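Local coordinates for protein imine reductase (Bacillus cereus, PDB 4D3D) that catalyses the NADPH-dependent, S-selective reduction of the cyclic imine 2-methylpyrroline, at residues 80-85 with 165-170; 97-102 with 122-127; 108-113 with 135-140; 209-214 with 267-272; 280-285 with 300-305. All blocks are in the same frame, centred on the assembly; numbering follows the deposited sequence. Where two conformers were deposited one is given.

Contacts 1, 2 and 3 lie in the N-terminal Rossmann-type domain, contacts 4 and 5 in the helical C-terminal domain. Contacts 1 and 3 share a sheet: strands 80-83 and 106-109 are neighbours, and the backbones of Val81 and Leu83 probably bond to that of Val108. Contact 1 is buried and purely apolar, whereas contact 3 adds a backbone hydrogen bond between parallel strands. Contact 2, partly buried, sets an indole against a short 3-10 segment. Contact 4 is a surface meeting of alanines, and contact 5 lays an isoleucine methyl over a guanidinium face. Both of the last two touch the second subunit, although their centres are about 27 Å apart.

Contact 1: residues 80-85 with 165-170; sequences LVILSL and ETLEVL
Leu80 and Ile82 of strand 80-83 meet Thr166 and Leu167 of helix 157-170 where a helix packs on the sheet of the Rossmann-type domain. The evidence is side-chain contact alone: the closest CA pair, Leu80 and Thr166, is 9.2 Å apart, so the backbones stand well clear of each other. Alternate strand residues point their CB atoms at the helix, which is why Leu80 and Ile82 take part and Val81 does not.

Methyl-to-methyl contact accounts for both pairs. Leu80 and Thr166 reach toward each other tip to tip, with Leu80 CD2 3.7 Å from Thr166 CG2. The threonine presents this methyl because CG2 is anti to its backbone N, while OG1 (chi1 -60°) lies beside that N. In the second pair the side chains run past one another in opposite directions, and the terminal methyls of the two side chains touch.

The polar and backbone bonds lie elsewhere. Leu80 and Ile82 bond through their backbones to Thr25 of strand 23-27, and Val81 to Val106 and Val108 on the other neighbouring strand. Helix 31-42 adds Phe40 against Thr166 and Leu170. The apolar layer between sheet and helix thus continues past the two segments, and its second link within them is Ile82 CD1 against Leu167 CD2 at 4.0 Å.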
# COMPACT_ATOMS: atom_id res chain seq x y z
N LEU B 80 -21.96 31.92 9.80
CA LEU B 80 -21.19 30.82 9.20
C LEU B 80 -20.60 31.19 7.83
O LEU B 80 -21.37 31.62 6.91
CB LEU B 80 -22.10 29.60 9.08
CG LEU B 80 -21.39 28.34 8.60
CD1 LEU B 80 -20.37 27.87 9.59
CD2 LEU B 80 -22.40 27.22 8.30
N VAL B 81 -19.26 31.04 7.71
CA VAL B 81 -18.49 31.45 6.52
C VAL B 81 -17.70 30.23 6.08
O VAL B 81 -16.81 29.80 6.78
CB VAL B 81 -17.55 32.60 6.91
CG1 VAL B 81 -16.72 32.99 5.70
CG2 VAL B 81 -18.33 33.76 7.53
N ILE B 82 -18.06 29.69 4.91
CA ILE B 82 -17.26 28.61 4.31
C ILE B 82 -16.07 29.18 3.52
O ILE B 82 -16.28 29.99 2.64
CB ILE B 82 -18.14 27.76 3.37
CG1 ILE B 82 -19.43 27.23 4.02
CG2 ILE B 82 -17.30 26.62 2.75
CD1 ILE B 82 -19.30 26.58 5.32
N LEU B 83 -14.84 28.82 3.87
CA LEU B 83 -13.69 29.30 3.15
C LEU B 83 -13.23 28.17 2.22
O LEU B 83 -12.57 27.23 2.64
CB LEU B 83 -12.60 29.67 4.12
CG LEU B 83 -12.94 30.78 5.11
CD1 LEU B 83 -11.77 31.00 6.01
CD2 LEU B 83 -13.16 32.07 4.36
N SER B 84 -13.63 28.25 0.97
CA SER B 84 -13.22 27.28 -0.03
C SER B 84 -12.11 27.96 -0.86
O SER B 84 -12.33 28.43 -1.97
CB SER B 84 -14.48 26.89 -0.84
OG SER B 84 -15.41 27.97 -1.05
N LEU B 85 -10.95 28.11 -0.25
CA LEU B 85 -9.87 28.82 -0.83
C LEU B 85 -8.81 27.79 -1.31
O LEU B 85 -8.79 26.65 -0.88
CB LEU B 85 -9.22 29.73 0.23
CG LEU B 85 -10.19 30.69 0.95
CD1 LEU B 85 -9.51 31.49 2.08
CD2 LEU B 85 -10.78 31.64 -0.08
N GLU B 165 -25.82 20.64 11.02
CA GLU B 165 -26.96 20.53 10.11
C GLU B 165 -26.71 21.22 8.76
O GLU B 165 -26.96 20.65 7.70
CB GLU B 165 -28.19 21.11 10.82
CG GLU B 165 -29.46 21.00 9.97
CD GLU B 165 -30.75 21.36 10.73
OE1 GLU B 165 -30.80 22.26 11.58
OE2 GLU B 165 -31.74 20.68 10.49
N THR B 166 -26.20 22.45 8.78
CA THR B 166 -25.86 23.12 7.54
C THR B 166 -24.72 22.37 6.78
O THR B 166 -24.78 22.21 5.56
CB THR B 166 -25.41 24.58 7.82
OG1 THR B 166 -26.49 25.28 8.45
CG2 THR B 166 -24.98 25.29 6.54
N LEU B 167 -23.66 22.00 7.49
CA LEU B 167 -22.53 21.31 6.84
C LEU B 167 -23.01 20.02 6.18
O LEU B 167 -22.55 19.67 5.14
CB LEU B 167 -21.38 21.02 7.86
CG LEU B 167 -20.74 22.32 8.35
CD1 LEU B 167 -19.76 22.00 9.46
CD2 LEU B 167 -20.08 23.09 7.21
N GLU B 168 -23.96 19.32 6.81
CA GLU B 168 -24.47 18.03 6.26
C GLU B 168 -25.41 18.15 5.06
O GLU B 168 -25.74 17.16 4.40
CB GLU B 168 -25.08 17.19 7.41
CG GLU B 168 -24.01 16.60 8.28
CD GLU B 168 -24.50 15.81 9.47
OE1 GLU B 168 -25.71 15.69 9.70
OE2 GLU B 168 -23.67 15.33 10.23
N VAL B 169 -25.78 19.38 4.69
CA VAL B 169 -26.37 19.61 3.38
C VAL B 169 -25.36 19.31 2.26
O VAL B 169 -25.71 18.85 1.17
CB VAL B 169 -26.85 21.07 3.28
CG1 VAL B 169 -27.31 21.40 1.87
CG2 VAL B 169 -27.90 21.35 4.34
N LEU B 170 -24.07 19.54 2.53
CA LEU B 170 -23.02 19.32 1.54
C LEU B 170 -22.59 17.84 1.38
O LEU B 170 -22.41 17.35 0.26
CB LEU B 170 -21.78 20.17 1.88
CG LEU B 170 -22.06 21.67 1.99
CD1 LEU B 170 -20.75 22.35 2.30
CD2 LEU B 170 -22.71 22.25 0.71

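Contact 2: residues 97-102 with 122-127; sequences PVSENL and AKWLED
Leu102 crosses the indole of Trp124 at about a right angle, and its CD1 methyl is the point at which both helix residues are met. That methyl is 4.1 Å from Trp124 CZ3 and 4.2 Å from Leu125 CD2, so one branch of one leucine spans two consecutive side chains of helix 115-127. Toward the ring it approaches obliquely. Leu125 is turned differently: its CD2 lies in the plane of the indole, at the ring edge.

The tryptophan extends toward the segment 97-102 because its CG is anti to the backbone N (chi1 -172°), carrying the six-membered ring out from the helix. On the 3-10 segment that precedes Leu102, Ser99 also comes obliquely to this ring. Its OG is 3.9 Å from Trp124 CZ2, a van der Waals contact with carbon. The hydroxyl has its polar partners elsewhere, in the backbone O of Glu96 and in NE of Arg128. Arg128 also makes a cation-pi contact with Trp124, and Tyr92 meets the indole edge-to-face.

Along the helix, Lys123 NZ forms a salt bridge with Asp127 OD1 at 3.1 Å, using the syn lone pair of that oxygen; this is a bond between successive turns, apart from the apolar meeting.

Contact between the segments therefore rests mainly on van der Waals contact of methyls and a hydroxyl with an indole, while the polar atom at its margin, Ser99 OG, is held by bonds to Glu96 and Arg128. This chemistry is consistent with shape and ring orientation, more than directional bonding, matching the loop after helix 88-95 to helix 115-127.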
# COMPACT_ATOMS: atom_id res chain seq x y z
N PRO B 97 -6.37 42.11 7.02
CA PRO B 97 -6.64 43.56 6.97
C PRO B 97 -7.95 43.93 7.58
O PRO B 97 -8.16 45.15 7.78
CB PRO B 97 -6.66 43.85 5.45
CG PRO B 97 -5.72 42.79 4.87
CD PRO B 97 -6.10 41.55 5.68
N VAL B 98 -8.83 42.96 7.81
CA VAL B 98 -10.12 43.19 8.42
C VAL B 98 -10.29 42.43 9.76
O VAL B 98 -11.36 42.06 10.13
CB VAL B 98 -11.27 42.90 7.44
CG1 VAL B 98 -11.25 43.93 6.31
CG2 VAL B 98 -11.22 41.51 6.89
N SER B 99 -9.18 42.30 10.46
CA SER B 99 -9.11 41.42 11.68
C SER B 99 -10.10 41.89 12.76
O SER B 99 -10.57 41.06 13.57
CB SER B 99 -7.74 41.65 12.30
OG SER B 99 -6.74 40.89 11.71
N GLU B 100 -10.41 43.19 12.79
CA GLU B 100 -11.39 43.73 13.75
C GLU B 100 -12.87 43.36 13.50
O GLU B 100 -13.77 43.71 14.31
CB GLU B 100 -11.20 45.27 13.80
CG GLU B 100 -11.82 46.07 12.61
CD GLU B 100 -10.98 46.25 11.30
OE1 GLU B 100 -9.99 45.48 11.12
OE2 GLU B 100 -11.34 47.14 10.44
N ASN B 101 -13.17 42.67 12.40
CA ASN B 101 -14.51 42.32 12.04
C ASN B 101 -14.86 40.87 12.17
O ASN B 101 -15.91 40.40 11.66
CB ASN B 101 -14.78 42.79 10.60
CG ASN B 101 -14.77 44.33 10.48
OD1 ASN B 101 -15.19 45.05 11.39
ND2 ASN B 101 -14.27 44.82 9.37
N LEU B 102 -14.04 40.14 12.93
CA LEU B 102 -14.22 38.66 12.98
C LEU B 102 -14.91 38.11 14.23
O LEU B 102 -15.27 36.95 14.29
CB LEU B 102 -12.84 38.05 12.86
CG LEU B 102 -12.03 38.29 11.55
CD1 LEU B 102 -10.64 37.74 11.62
CD2 LEU B 102 -12.76 37.61 10.39
N ALA B 122 -6.48 28.23 13.39
CA ALA B 122 -7.44 28.28 14.44
C ALA B 122 -7.11 29.22 15.57
O ALA B 122 -8.01 29.95 16.05
CB ALA B 122 -7.64 26.89 14.99
N LYS B 123 -5.85 29.21 16.01
CA LYS B 123 -5.40 30.06 17.12
C LYS B 123 -5.47 31.55 16.70
O LYS B 123 -5.96 32.38 17.50
CB LYS B 123 -4.00 29.72 17.51
CG LYS B 123 -3.44 30.62 18.60
CD LYS B 123 -4.36 30.56 19.87
CE LYS B 123 -3.76 31.11 21.20
NZ LYS B 123 -2.94 32.34 21.06
N TRP B 124 -5.00 31.83 15.47
CA TRP B 124 -5.06 33.21 14.91
C TRP B 124 -6.48 33.73 14.93
O TRP B 124 -6.71 34.93 15.32
CB TRP B 124 -4.39 33.20 13.53
CG TRP B 124 -4.19 34.57 12.89
CD1 TRP B 124 -3.06 35.35 12.94
CD2 TRP B 124 -5.15 35.27 12.09
NE1 TRP B 124 -3.27 36.51 12.19
CE2 TRP B 124 -4.54 36.47 11.65
CE3 TRP B 124 -6.45 34.98 11.64
CZ2 TRP B 124 -5.21 37.37 10.82
CZ3 TRP B 124 -7.09 35.82 10.78
CH2 TRP B 124 -6.51 37.08 10.44
N LEU B 125 -7.44 32.96 14.46
CA LEU B 125 -8.83 33.31 14.47
C LEU B 125 -9.44 33.50 15.85
O LEU B 125 -10.12 34.48 16.11
CB LEU B 125 -9.67 32.31 13.70
CG LEU B 125 -9.40 32.29 12.18
CD1 LEU B 125 -10.02 31.10 11.51
CD2 LEU B 125 -10.01 33.59 11.63
N GLU B 126 -9.12 32.59 16.79
CA GLU B 126 -9.58 32.75 18.18
C GLU B 126 -9.07 34.03 18.84
O GLU B 126 -9.86 34.62 19.60
CB GLU B 126 -9.14 31.52 19.03
CG GLU B 126 -9.77 30.27 18.45
N ASP B 127 -7.84 34.42 18.60
CA ASP B 127 -7.23 35.63 19.16
C ASP B 127 -8.09 36.89 18.69
O ASP B 127 -8.10 37.92 19.36
CB ASP B 127 -5.83 35.83 18.73
CG ASP B 127 -4.88 34.88 19.46
OD1 ASP B 127 -5.35 34.25 20.43
OD2 ASP B 127 -3.71 34.83 19.06

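Contact 3: residues 108-113 with 135-140; sequences VNLSSD and GGVQVP
Asn109 and Gly135 join by a backbone hydrogen bond between the parallel strands 106-109 and 131-137, the two strands of a beta-alpha-beta unit whose crossover is helix 115-127. Gly135 N donates to Asn109 O at 3.0 Å with an N-H...O angle of 168°, a nearly straight bond, although the donor stands 32° out of the carbonyl plane. One residue further on, Leu110 CA approaches Gly135 O at 3.5 Å, and the angle of 159° at the hydrogen fits a CA-H...O contact. Gly135 thus turns both its N and its O toward the 108-113 segment.

Side chains fill in around this. Gly135 has none, and Leu110 uses the room: CD2 comes to 3.9 Å from Gly135 CA. The leucine is folded over the glycine with CG anti to its own carbonyl carbon, beside the backbone N.

In the next shell, strand 106-109 is held from its other side by strand 80-83, where Leu83 bonds through its backbone to Val108 and Leu110. Asn109 bonds to Ile133, the residue two before Gly135, so the parallel ladder extends on past the pair. Beyond the sheet, Met36 of helix 31-42 packs on Leu110 and Met32 on Val137. These are the carboxyl ends of the parallel strands, where cofactor is bound in Rossmann folds, consistent with NADPH use. Leu110 lies near, without touching, a glycine-rich sequence consistent with a Rossmann-type GxGxxG turn. On the side facing strand 131-137, Leu110 CD2 rests 4.1 Å from Val137 CG2.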
# COMPACT_ATOMS: atom_id res chain seq x y z
N VAL B 108 -15.14 28.01 8.34
CA VAL B 108 -14.92 26.57 8.04
C VAL B 108 -13.85 26.54 6.95
O VAL B 108 -14.12 26.83 5.76
CB VAL B 108 -16.25 25.91 7.59
CG1 VAL B 108 -16.05 24.41 7.29
CG2 VAL B 108 -17.32 26.09 8.61
N ASN B 109 -12.66 26.10 7.30
CA ASN B 109 -11.51 26.12 6.40
C ASN B 109 -11.44 24.81 5.72
O ASN B 109 -11.15 23.80 6.39
CB ASN B 109 -10.21 26.27 7.20
CG ASN B 109 -9.70 27.66 7.20
OD1 ASN B 109 -9.84 28.43 8.20
ND2 ASN B 109 -9.17 28.06 6.05
N LEU B 110 -11.58 24.82 4.40
CA LEU B 110 -11.45 23.57 3.60
C LEU B 110 -10.16 23.41 2.84
O LEU B 110 -10.01 22.44 2.14
CB LEU B 110 -12.61 23.48 2.63
CG LEU B 110 -14.01 23.62 3.24
CD1 LEU B 110 -15.07 23.72 2.14
CD2 LEU B 110 -14.36 22.54 4.22
N SER B 111 -9.18 24.30 2.95
CA SER B 111 -7.93 24.12 2.22
C SER B 111 -7.23 22.82 2.69
O SER B 111 -7.13 22.59 3.90
CB SER B 111 -7.01 25.29 2.49
OG SER B 111 -7.54 26.55 1.99
N SER B 112 -6.69 22.03 1.76
CA SER B 112 -5.80 20.90 2.12
C SER B 112 -4.38 21.36 2.44
O SER B 112 -3.69 22.01 1.62
CB SER B 112 -5.83 19.83 0.97
OG SER B 112 -5.05 18.70 1.31
N ASP B 113 -3.96 21.06 3.66
CA ASP B 113 -2.68 21.36 4.15
C ASP B 113 -2.42 20.48 5.38
O ASP B 113 -3.11 19.43 5.57
CB ASP B 113 -2.54 22.90 4.48
CG ASP B 113 -1.12 23.43 4.28
OD1 ASP B 113 -0.04 22.85 4.70
OD2 ASP B 113 -1.00 24.52 3.69
N GLY B 135 -12.13 21.36 7.85
CA GLY B 135 -12.78 20.34 7.05
C GLY B 135 -11.84 19.75 5.98
O GLY B 135 -11.13 20.48 5.31
N GLY B 136 -11.85 18.42 5.87
CA GLY B 136 -11.08 17.63 4.91
C GLY B 136 -12.05 16.91 3.98
O GLY B 136 -12.55 15.86 4.31
N VAL B 137 -12.36 17.55 2.84
CA VAL B 137 -13.36 17.00 1.92
C VAL B 137 -12.74 15.83 1.15
O VAL B 137 -11.70 15.99 0.55
CB VAL B 137 -13.89 18.07 0.97
CG1 VAL B 137 -14.97 17.50 0.02
CG2 VAL B 137 -14.47 19.27 1.75
N GLN B 138 -13.42 14.70 1.20
CA GLN B 138 -12.89 13.44 0.64
C GLN B 138 -13.34 13.18 -0.78
O GLN B 138 -12.93 12.17 -1.33
CB GLN B 138 -13.32 12.28 1.53
CG GLN B 138 -12.82 12.36 2.96
CD GLN B 138 -13.53 11.34 3.81
OE1 GLN B 138 -13.92 10.30 3.29
NE2 GLN B 138 -13.75 11.62 5.10
N VAL B 139 -14.13 14.07 -1.39
CA VAL B 139 -14.72 13.88 -2.73
C VAL B 139 -14.44 15.09 -3.66
O VAL B 139 -14.08 16.20 -3.20
CB VAL B 139 -16.25 13.63 -2.67
CG1 VAL B 139 -16.61 12.33 -1.88
CG2 VAL B 139 -16.99 14.85 -2.06
N PRO B 140 -14.59 14.90 -4.99
CA PRO B 140 -14.41 16.03 -5.87
C PRO B 140 -15.71 16.85 -5.85
O PRO B 140 -16.70 16.38 -5.26
CB PRO B 140 -14.20 15.39 -7.24
CG PRO B 140 -14.83 14.04 -7.15
CD PRO B 140 -14.78 13.61 -5.70

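Contact 4: residues 209-214 with 267-272; sequences NANGIT and QEAGID
Two helix C-termini, each ended by a Schellman motif, meet through Ala210 and Ala269 at the surface of the helical C-terminal domain; the glycines at positive phi are Gly212 after helix 182-210 and Gly270 after helix 252-268. The Ala210 and Ala269 CA atoms lie 5.9 Å apart, close enough for the two methyls to meet directly. Both CB atoms point across the contact, and the Ala210 CB to Ala269 CB distance is 4.0 Å. Ala210 CB also comes to 3.6 Å from Ala269 O, so the methyl touches both the methyl and the carbonyl of its partner.

Asn211 brings its amide alongside, ND2 reaching 4.2 Å from Ala269 CB. This nitrogen bonds to Ile207 O in the helix before it, and OD1 goes to Arg119 of the second subunit. Within 209-214 the turn is further secured by Asn209, whose ND2 donates to Ile213 O at 3.0 Å with an angle of 159°; the acceptor lies 1° from the amide plane, and the donor lies in the carbonyl plane.

The second subunit also takes up Glu268, through its Thr114 and Glu116. Between the two helix ends the chemistry is therefore slight and mostly apolar, while the polar groups on the same turns are directed into their own backbone and the dimer interface.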
# COMPACT_ATOMS: atom_id res chain seq x y z
N ASN B 209 4.93 -6.55 -16.97
CA ASN B 209 5.04 -6.21 -18.42
C ASN B 209 6.39 -6.63 -19.01
O ASN B 209 6.42 -7.16 -20.14
CB ASN B 209 4.79 -4.70 -18.72
CG ASN B 209 3.39 -4.17 -18.43
OD1 ASN B 209 3.22 -2.92 -18.40
ND2 ASN B 209 2.40 -4.99 -18.22
N ALA B 210 7.49 -6.40 -18.33
CA ALA B 210 8.80 -6.76 -18.85
C ALA B 210 8.93 -8.30 -19.06
O ALA B 210 9.75 -8.72 -19.84
CB ALA B 210 9.88 -6.23 -17.99
N ASN B 211 8.10 -9.07 -18.38
CA ASN B 211 8.08 -10.55 -18.45
C ASN B 211 6.93 -11.08 -19.26
O ASN B 211 6.55 -12.29 -19.17
CB ASN B 211 8.07 -11.08 -17.04
CG ASN B 211 9.44 -11.01 -16.40
OD1 ASN B 211 10.24 -11.98 -16.48
ND2 ASN B 211 9.73 -9.92 -15.72
N GLY B 212 6.28 -10.21 -20.00
CA GLY B 212 5.22 -10.60 -20.89
C GLY B 212 3.82 -10.67 -20.35
O GLY B 212 2.90 -11.12 -21.04
N ILE B 213 3.59 -10.17 -19.14
CA ILE B 213 2.28 -10.30 -18.53
C ILE B 213 1.56 -8.97 -18.55
O ILE B 213 2.14 -7.93 -18.21
CB ILE B 213 2.46 -10.74 -17.03
CG1 ILE B 213 3.19 -12.08 -16.87
CG2 ILE B 213 1.13 -10.77 -16.34
CD1 ILE B 213 2.56 -13.18 -17.71
N THR B 214 0.28 -9.00 -18.84
CA THR B 214 -0.56 -7.80 -18.97
C THR B 214 -1.21 -7.36 -17.63
O THR B 214 -1.23 -8.11 -16.63
CB THR B 214 -1.70 -7.99 -19.97
OG1 THR B 214 -2.63 -8.97 -19.50
CG2 THR B 214 -1.10 -8.43 -21.29
N GLN B 267 15.81 -5.19 -10.88
CA GLN B 267 17.03 -4.91 -11.64
C GLN B 267 17.14 -5.80 -12.84
O GLN B 267 17.45 -5.31 -13.94
CB GLN B 267 18.26 -5.15 -10.83
CG GLN B 267 18.52 -4.20 -9.74
CD GLN B 267 19.61 -4.70 -8.78
OE1 GLN B 267 19.67 -5.88 -8.42
NE2 GLN B 267 20.43 -3.78 -8.33
N GLU B 268 16.80 -7.09 -12.68
CA GLU B 268 16.82 -8.06 -13.81
C GLU B 268 15.84 -7.70 -14.90
O GLU B 268 16.09 -8.00 -16.07
CB GLU B 268 16.34 -9.49 -13.33
CG GLU B 268 17.31 -10.26 -12.58
CD GLU B 268 16.60 -11.58 -12.09
OE1 GLU B 268 15.35 -11.91 -12.47
OE2 GLU B 268 17.33 -12.21 -11.36
N ALA B 269 14.70 -7.07 -14.56
CA ALA B 269 13.65 -6.67 -15.46
C ALA B 269 13.89 -5.30 -16.15
O ALA B 269 13.10 -4.91 -16.96
CB ALA B 269 12.28 -6.71 -14.81
N GLY B 270 15.00 -4.68 -15.79
CA GLY B 270 15.37 -3.33 -16.22
C GLY B 270 14.45 -2.25 -15.74
O GLY B 270 14.33 -1.20 -16.37
N ILE B 271 13.76 -2.48 -14.65
CA ILE B 271 12.76 -1.46 -14.11
C ILE B 271 13.48 -0.55 -13.10
O ILE B 271 14.44 -0.93 -12.44
CB ILE B 271 11.58 -2.26 -13.51
CG1 ILE B 271 10.85 -3.09 -14.60
CG2 ILE B 271 10.58 -1.38 -12.72
CD1 ILE B 271 10.55 -2.31 -15.87
N ASP B 272 13.00 0.69 -12.99
CA ASP B 272 13.59 1.67 -12.05
C ASP B 272 13.59 1.12 -10.63
O ASP B 272 12.59 0.65 -10.14
CB ASP B 272 12.79 2.98 -12.07
CG ASP B 272 13.49 4.13 -11.31
OD1 ASP B 272 14.49 4.66 -11.81
OD2 ASP B 272 12.97 4.51 -10.26

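Contact 5: residues 280-285 with 300-305; sequences LEVFRR and IEIFKN
Ile302 and Arg285 meet because the isoleucine holds CG2 anti to its backbone N, with CG1 (chi1 -64°) beside that N, while the arginine chain is bent at chi3 (68°). The bend lays the guanidinium across the isoleucine: CG2 sits over one face, 3.5 Å above the plane and offset toward the rim. Its nearest atom there is Arg285 NH2, 3.6 Å from Ile302 CG2, an aliphatic contact with a flat cation. The other branch of the isoleucine goes to the helix backbone, with Ile302 CD1 3.7 Å from Arg285 O.

One turn earlier, Val282 points both of its methyls toward Phe303. The two side chains cross at about a right angle, and Val282 CG1 reaches the ring obliquely at 4.0 Å from Phe303 CZ, with CG2 close to CE1. Val282 CG1 also faces Ile302 CG2 at 4.3 Å, which links the two pairs through the isoleucine methyl.

NH1 and NH2 of Arg285 both have hydrogen-bond partners elsewhere, NH2 in a salt bridge with Asp272 of the second subunit, so the same group packs within its own chain and bonds across the dimer. Phe303 likewise meets His203 of the second subunit edge-to-face, and Val282 packs on its Leu199. Overall the axes of 280-285 and 300-304 pass 9.6 Å apart at 98°; 280-285 is part of helix 274-288, and 300-304 is a short helix near the C-terminus of the chain. Helix 252-268 packs on the longer helix through Leu280 and Phe283, and the second subunit reaches both segments.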
# COMPACT_ATOMS: atom_id res chain seq x y z
N LEU B 280 14.14 -1.28 0.85
CA LEU B 280 15.30 -2.05 1.27
C LEU B 280 16.16 -1.27 2.32
O LEU B 280 16.57 -1.81 3.32
CB LEU B 280 16.19 -2.41 0.05
CG LEU B 280 17.43 -3.26 0.39
CD1 LEU B 280 16.97 -4.55 1.05
CD2 LEU B 280 18.25 -3.49 -0.85
N GLU B 281 16.39 0.00 2.08
CA GLU B 281 17.20 0.79 2.99
C GLU B 281 16.54 1.00 4.35
O GLU B 281 17.21 1.07 5.39
CB GLU B 281 17.63 2.08 2.34
CG GLU B 281 18.51 3.00 3.26
CD GLU B 281 19.86 2.39 3.74
OE1 GLU B 281 20.34 1.34 3.17
OE2 GLU B 281 20.43 3.00 4.73
N VAL B 282 15.23 1.10 4.40
CA VAL B 282 14.50 1.12 5.68
C VAL B 282 14.78 -0.18 6.45
O VAL B 282 15.10 -0.17 7.66
CB VAL B 282 12.99 1.34 5.50
CG1 VAL B 282 12.29 1.26 6.83
CG2 VAL B 282 12.68 2.71 4.88
N PHE B 283 14.57 -1.32 5.78
CA PHE B 283 14.87 -2.65 6.39
C PHE B 283 16.31 -2.72 6.89
O PHE B 283 16.53 -3.20 8.01
CB PHE B 283 14.60 -3.78 5.42
CG PHE B 283 13.12 -4.22 5.39
CD1 PHE B 283 12.17 -3.49 4.71
CD2 PHE B 283 12.74 -5.37 6.05
CE1 PHE B 283 10.84 -3.87 4.80
CE2 PHE B 283 11.39 -5.79 6.07
CZ PHE B 283 10.47 -5.02 5.41
N ARG B 284 17.25 -2.27 6.09
CA ARG B 284 18.66 -2.30 6.50
C ARG B 284 18.93 -1.43 7.70
O ARG B 284 19.67 -1.84 8.60
CB ARG B 284 19.58 -1.98 5.36
CG ARG B 284 19.65 -3.07 4.31
CD ARG B 284 20.81 -2.98 3.32
NE ARG B 284 22.12 -3.10 4.05
CZ ARG B 284 22.77 -4.23 4.41
NH1 ARG B 284 22.29 -5.50 4.14
NH2 ARG B 284 23.96 -4.14 5.05
N ARG B 285 18.31 -0.28 7.77
CA ARG B 285 18.45 0.54 8.95
C ARG B 285 17.91 -0.11 10.18
O ARG B 285 18.48 -0.01 11.25
CB ARG B 285 17.80 1.95 8.70
CG ARG B 285 18.58 2.77 7.72
CD ARG B 285 17.70 3.77 6.94
NE ARG B 285 17.21 4.78 7.76
CZ ARG B 285 16.23 5.66 7.43
NH1 ARG B 285 15.45 5.60 6.26
NH2 ARG B 285 15.99 6.52 8.34
N ILE B 300 8.82 0.79 12.60
CA ILE B 300 8.20 2.05 13.00
C ILE B 300 9.18 2.89 13.83
O ILE B 300 9.15 4.10 13.80
CB ILE B 300 6.85 1.81 13.66
CG1 ILE B 300 6.03 3.11 13.55
CG2 ILE B 300 7.01 1.37 15.05
CD1 ILE B 300 4.61 3.02 14.01
N GLU B 301 10.14 2.22 14.47
CA GLU B 301 11.19 2.94 15.19
C GLU B 301 12.11 3.69 14.29
O GLU B 301 12.61 4.78 14.72
CB GLU B 301 12.01 2.00 16.10
CG GLU B 301 11.14 1.23 17.08
CD GLU B 301 10.21 2.08 17.99
OE1 GLU B 301 10.58 3.19 18.40
OE2 GLU B 301 9.10 1.62 18.31
N ILE B 302 12.38 3.19 13.08
CA ILE B 302 13.15 3.89 12.13
C ILE B 302 12.37 5.15 11.64
O ILE B 302 12.97 6.22 11.50
CB ILE B 302 13.54 2.99 10.93
CG1 ILE B 302 14.46 1.86 11.41
CG2 ILE B 302 14.17 3.80 9.81
CD1 ILE B 302 15.74 2.35 12.05
N PHE B 303 11.07 5.00 11.35
CA PHE B 303 10.28 6.11 10.88
C PHE B 303 10.20 7.21 11.98
O PHE B 303 10.21 8.40 11.66
CB PHE B 303 8.92 5.66 10.45
CG PHE B 303 8.91 4.81 9.20
CD1 PHE B 303 9.71 5.12 8.12
CD2 PHE B 303 8.09 3.70 9.07
CE1 PHE B 303 9.68 4.37 6.97
CE2 PHE B 303 8.07 2.93 7.90
CZ PHE B 303 8.83 3.28 6.84
N LYS B 304 10.15 6.78 13.24
CA LYS B 304 9.93 7.68 14.37
C LYS B 304 11.17 8.47 14.56
O LYS B 304 11.06 9.63 14.93
CB LYS B 304 9.65 6.93 15.72
CG LYS B 304 8.30 6.28 15.78
N ASN B 305 12.34 7.85 14.36
CA ASN B 305 13.62 8.38 14.81
C ASN B 305 13.74 9.43 13.77
O ASN B 305 12.79 10.19 13.58
CB ASN B 305 14.75 7.31 14.76